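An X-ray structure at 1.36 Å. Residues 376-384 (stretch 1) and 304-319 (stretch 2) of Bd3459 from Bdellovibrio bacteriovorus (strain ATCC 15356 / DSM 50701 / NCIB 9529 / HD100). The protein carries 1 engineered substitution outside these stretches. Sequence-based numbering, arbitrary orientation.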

# COMPACT_ATOMS: atom_id res chain seq x y z
N GLY A 376 18.76 12.99 13.91
CA GLY A 376 17.88 12.05 14.59
C GLY A 376 16.55 11.84 13.88
O GLY A 376 16.33 12.26 12.73
N GLU A 377 15.67 11.14 14.60
CA GLU A 377 14.41 10.67 14.07
C GLU A 377 13.41 11.80 14.19
O GLU A 377 13.25 12.39 15.25
CB GLU A 377 13.92 9.48 14.89
CG GLU A 377 12.57 8.94 14.49
CD GLU A 377 11.99 7.88 15.43
OE1 GLU A 377 12.51 7.65 16.53
OE2 GLU A 377 10.97 7.29 15.07
N ILE A 378 12.73 12.12 13.09
CA ILE A 378 11.75 13.20 13.06
C ILE A 378 10.43 12.65 12.54
O ILE A 378 10.38 12.05 11.45
CB ILE A 378 12.20 14.37 12.19
CG1 ILE A 378 13.59 14.86 12.58
CG2 ILE A 378 11.19 15.51 12.25
CD1 ILE A 378 14.15 15.85 11.63
N TYR A 379 9.33 12.86 13.27
CA TYR A 379 7.99 12.52 12.78
C TYR A 379 7.47 13.61 11.85
O TYR A 379 7.74 14.80 12.05
CB TYR A 379 6.99 12.39 13.94
CG TYR A 379 7.41 11.42 15.02
CD1 TYR A 379 7.71 10.10 14.70
CD2 TYR A 379 7.52 11.81 16.35
CE1 TYR A 379 8.10 9.20 15.67
CE2 TYR A 379 7.91 10.91 17.33
CZ TYR A 379 8.22 9.62 16.99
OH TYR A 379 8.63 8.73 17.95
N PHE A 380 6.73 13.21 10.82
CA PHE A 380 6.13 14.19 9.92
C PHE A 380 4.78 13.72 9.44
O PHE A 380 4.48 12.52 9.45
CB PHE A 380 7.06 14.42 8.70
CG PHE A 380 7.07 13.28 7.72
CD1 PHE A 380 6.12 13.23 6.72
CD2 PHE A 380 7.96 12.22 7.86
CE1 PHE A 380 6.09 12.15 5.85
CE2 PHE A 380 7.91 11.15 7.01
CZ PHE A 380 6.98 11.12 6.00
N ALA A 381 3.99 14.68 8.98
CA ALA A 381 2.76 14.40 8.24
C ALA A 381 2.52 15.50 7.24
O ALA A 381 2.71 16.69 7.55
CB ALA A 381 1.57 14.21 9.14
N VAL A 382 2.16 15.10 6.02
CA VAL A 382 1.85 16.04 4.94
C VAL A 382 0.48 15.72 4.39
O VAL A 382 0.24 14.59 3.95
CB VAL A 382 2.88 15.97 3.77
CG1 VAL A 382 2.65 17.11 2.79
CG2 VAL A 382 4.31 15.96 4.27
N LEU A 383 -0.41 16.72 4.45
CA LEU A 383 -1.80 16.57 4.03
C LEU A 383 -1.99 17.51 2.85
O LEU A 383 -2.00 18.72 3.04
CB LEU A 383 -2.77 16.87 5.16
CG LEU A 383 -2.52 16.12 6.46
CD1 LEU A 383 -3.52 16.57 7.52
CD2 LEU A 383 -2.59 14.63 6.29
N MET A 384 -2.10 16.97 1.63
CA MET A 384 -2.35 17.78 0.42
C MET A 384 -3.80 17.69 0.04
O MET A 384 -4.44 16.67 0.25
CB MET A 384 -1.54 17.32 -0.77
CG MET A 384 -0.04 17.27 -0.58
SD MET A 384 0.74 18.88 -0.38
CE MET A 384 0.42 19.63 -1.96
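Stretch 2, residues 304-319: EATCEMMIKVLYSLDK

Helix 307-319 of stretch 2 packs across the β-strand 376-384, running roughly antiparallel to it: the N-to-C directions differ by 146° and the axes approach to 7.7 Å. Glu304 and Ala305 enter as strand; Thr306 then caps the helix, its OG1 accepting from Met309 N at 3.0 Å, and regular i to i+4 backbone hydrogen bonds follow, from Met310 N to Thr306 O (3.2 Å) through Lys319 N to Tyr315 O (3.0 Å). The start of stretch 1 therefore meets the later part of this helical segment, around Asp318, and its later residues meet the first turn, at Cys307. The CB atoms of Glu377, Tyr379, Ala381 and Leu383 point toward the helix, every second residue, as the alternation of an extended strand leads one to expect. Gly376 makes no contact. Glu377, extended with chi1 and chi2 both t, brings OE2 to 2.6 Å from Asp318 OD2, a separation so short that one of the two acids probably holds a proton. Ile378 is out of reach. Tyr379 (chi1 m) makes the largest contact: its OH donates to Asp318 OD2 at 2.6 Å, near the ring plane, while the backbone at Leu314 and Tyr315 covers one ring face. Tyr379 CD1 lies 3.8 Å from Leu314 CB, and Tyr379 CE2 lies 4.1 Å from Tyr315 CD2. A water donates to Tyr315 O (2.8 Å) and weakly to Tyr379 OH (3.4 Å). Phe380 turns its side chain away, yet its backbone stays in contact, with O 3.5 Å from Leu314 CD1 and C 3.7 Å from Ile311 CD1. At Ala381 the small methyl meets the helix closely: CB is 3.8 Å from both Met310 CB and Cys307 SG. Val382 points away. Leu383 (chi1 m, chi2 t) reaches the first turn, its CD1 4.0 Å from Cys307 CB and 3.9 Å from Cys307 N. Met384 lies beyond the contact, which buries 541 Å² in all.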

# COMPACT_ATOMS: atom_id res chain seq x y z
N GLU A 304 -11.26 11.90 8.83
CA GLU A 304 -10.52 13.16 8.88
C GLU A 304 -9.85 13.31 10.22
O GLU A 304 -10.35 12.83 11.24
CB GLU A 304 -11.43 14.37 8.64
CG GLU A 304 -12.15 14.35 7.30
CD GLU A 304 -12.71 15.70 6.92
OE1 GLU A 304 -12.76 16.58 7.78
OE2 GLU A 304 -13.18 15.87 5.79
N ALA A 305 -8.71 13.99 10.21
CA ALA A 305 -8.05 14.37 11.46
C ALA A 305 -7.11 15.52 11.21
O ALA A 305 -6.84 15.90 10.05
CB ALA A 305 -7.26 13.20 12.05
N THR A 306 -6.60 16.08 12.30
CA THR A 306 -5.62 17.14 12.19
C THR A 306 -4.22 16.58 11.93
O THR A 306 -3.90 15.46 12.32
CB THR A 306 -5.61 18.03 13.44
OG1 THR A 306 -5.05 17.29 14.53
CG2 THR A 306 -7.02 18.54 13.81
N CYS A 307 -3.37 17.42 11.37
CA CYS A 307 -1.97 17.07 11.15
C CYS A 307 -1.30 16.83 12.53
O CYS A 307 -0.55 15.87 12.69
CB CYS A 307 -1.29 18.18 10.37
SG CYS A 307 0.30 17.74 9.68
N GLU A 308 -1.61 17.67 13.53
CA GLU A 308 -1.10 17.46 14.89
C GLU A 308 -1.45 16.08 15.43
O GLU A 308 -0.61 15.39 16.03
CB GLU A 308 -1.60 18.52 15.88
CG GLU A 308 -0.92 19.86 15.73
CD GLU A 308 -1.23 20.83 16.85
OE1 GLU A 308 -2.03 20.51 17.76
OE2 GLU A 308 -0.66 21.94 16.84
N MET A 309 -2.69 15.64 15.19
CA MET A 309 -3.12 14.32 15.64
C MET A 309 -2.26 13.22 15.00
O MET A 309 -1.96 12.20 15.63
CB MET A 309 -4.60 14.08 15.35
CG MET A 309 -5.53 14.66 16.39
SD MET A 309 -5.36 13.95 18.05
CE MET A 309 -5.06 12.25 17.69
N MET A 310 -1.90 13.39 13.72
CA MET A 310 -1.03 12.41 13.08
C MET A 310 0.35 12.30 13.75
O MET A 310 0.89 11.21 13.92
CB MET A 310 -0.94 12.70 11.58
CG MET A 310 -2.25 12.56 10.83
SD MET A 310 -3.08 10.95 11.02
CE MET A 310 -4.19 11.23 12.39
N ILE A 311 0.91 13.43 14.14
CA ILE A 311 2.18 13.42 14.88
C ILE A 311 2.01 12.70 16.22
O ILE A 311 2.83 11.89 16.59
CB ILE A 311 2.71 14.83 15.09
CG1 ILE A 311 2.91 15.53 13.73
CG2 ILE A 311 3.99 14.78 15.91
CD1 ILE A 311 3.91 14.84 12.81
N LYS A 312 0.93 12.98 16.93
CA LYS A 312 0.68 12.32 18.22
C LYS A 312 0.52 10.81 18.08
O LYS A 312 1.04 10.03 18.87
CB LYS A 312 -0.53 12.89 18.93
CG LYS A 312 -0.39 14.34 19.36
CD LYS A 312 -1.69 14.87 19.96
CE LYS A 312 -1.96 14.30 21.34
NZ LYS A 312 -1.07 14.84 22.41
N VAL A 313 -0.13 10.41 17.00
CA VAL A 313 -0.28 8.99 16.70
C VAL A 313 1.08 8.35 16.46
O VAL A 313 1.35 7.25 16.99
CB VAL A 313 -1.23 8.79 15.50
CG1 VAL A 313 -1.13 7.39 14.90
CG2 VAL A 313 -2.66 9.08 15.93
N LEU A 314 1.93 9.01 15.68
CA LEU A 314 3.29 8.48 15.44
C LEU A 314 4.09 8.35 16.75
O LEU A 314 4.74 7.32 17.00
CB LEU A 314 4.04 9.32 14.43
CG LEU A 314 3.48 9.16 12.99
CD1 LEU A 314 3.90 10.36 12.15
CD2 LEU A 314 3.90 7.84 12.34
N TYR A 315 4.05 9.39 17.58
CA TYR A 315 4.75 9.37 18.87
C TYR A 315 4.30 8.20 19.72
O TYR A 315 5.12 7.43 20.27
CB TYR A 315 4.50 10.66 19.62
CG TYR A 315 5.13 10.66 20.97
CD1 TYR A 315 4.47 10.11 22.07
CD2 TYR A 315 6.40 11.17 21.14
CE1 TYR A 315 5.06 10.10 23.30
CE2 TYR A 315 7.01 11.15 22.37
CZ TYR A 315 6.35 10.61 23.48
OH TYR A 315 6.90 10.57 24.70
N SER A 316 2.99 8.02 19.80
CA SER A 316 2.39 6.96 20.62
C SER A 316 2.66 5.57 20.07
O SER A 316 2.90 4.63 20.84
CB SER A 316 0.89 7.20 20.82
OG SER A 316 0.66 8.37 21.57
N LEU A 317 2.60 5.40 18.74
CA LEU A 317 2.89 4.13 18.12
C LEU A 317 4.34 3.75 18.36
O LEU A 317 4.64 2.59 18.70
CB LEU A 317 2.56 4.21 16.63
CG LEU A 317 2.87 2.94 15.82
CD1 LEU A 317 2.15 1.71 16.36
CD2 LEU A 317 2.46 3.17 14.38
N ASP A 318 5.24 4.70 18.13
CA ASP A 318 6.66 4.47 18.36
C ASP A 318 6.89 4.04 19.82
O ASP A 318 7.66 3.10 20.10
CB ASP A 318 7.47 5.71 18.00
CG ASP A 318 8.82 5.42 17.39
OD1 ASP A 318 9.19 4.25 17.17
OD2 ASP A 318 9.53 6.42 17.11
N LYS A 319 6.22 4.71 20.76
CA LYS A 319 6.41 4.43 22.19
C LYS A 319 5.96 3.01 22.50
O LYS A 319 6.69 2.25 23.15
CB LYS A 319 5.63 5.41 23.05
CG LYS A 319 5.83 5.18 24.55
CD LYS A 319 5.06 6.22 25.33
CE LYS A 319 5.18 5.98 26.81
NZ LYS A 319 4.38 6.97 27.59
O HOH W 1 7.78 7.80 21.13
O HOH W 2 10.87 3.82 15.11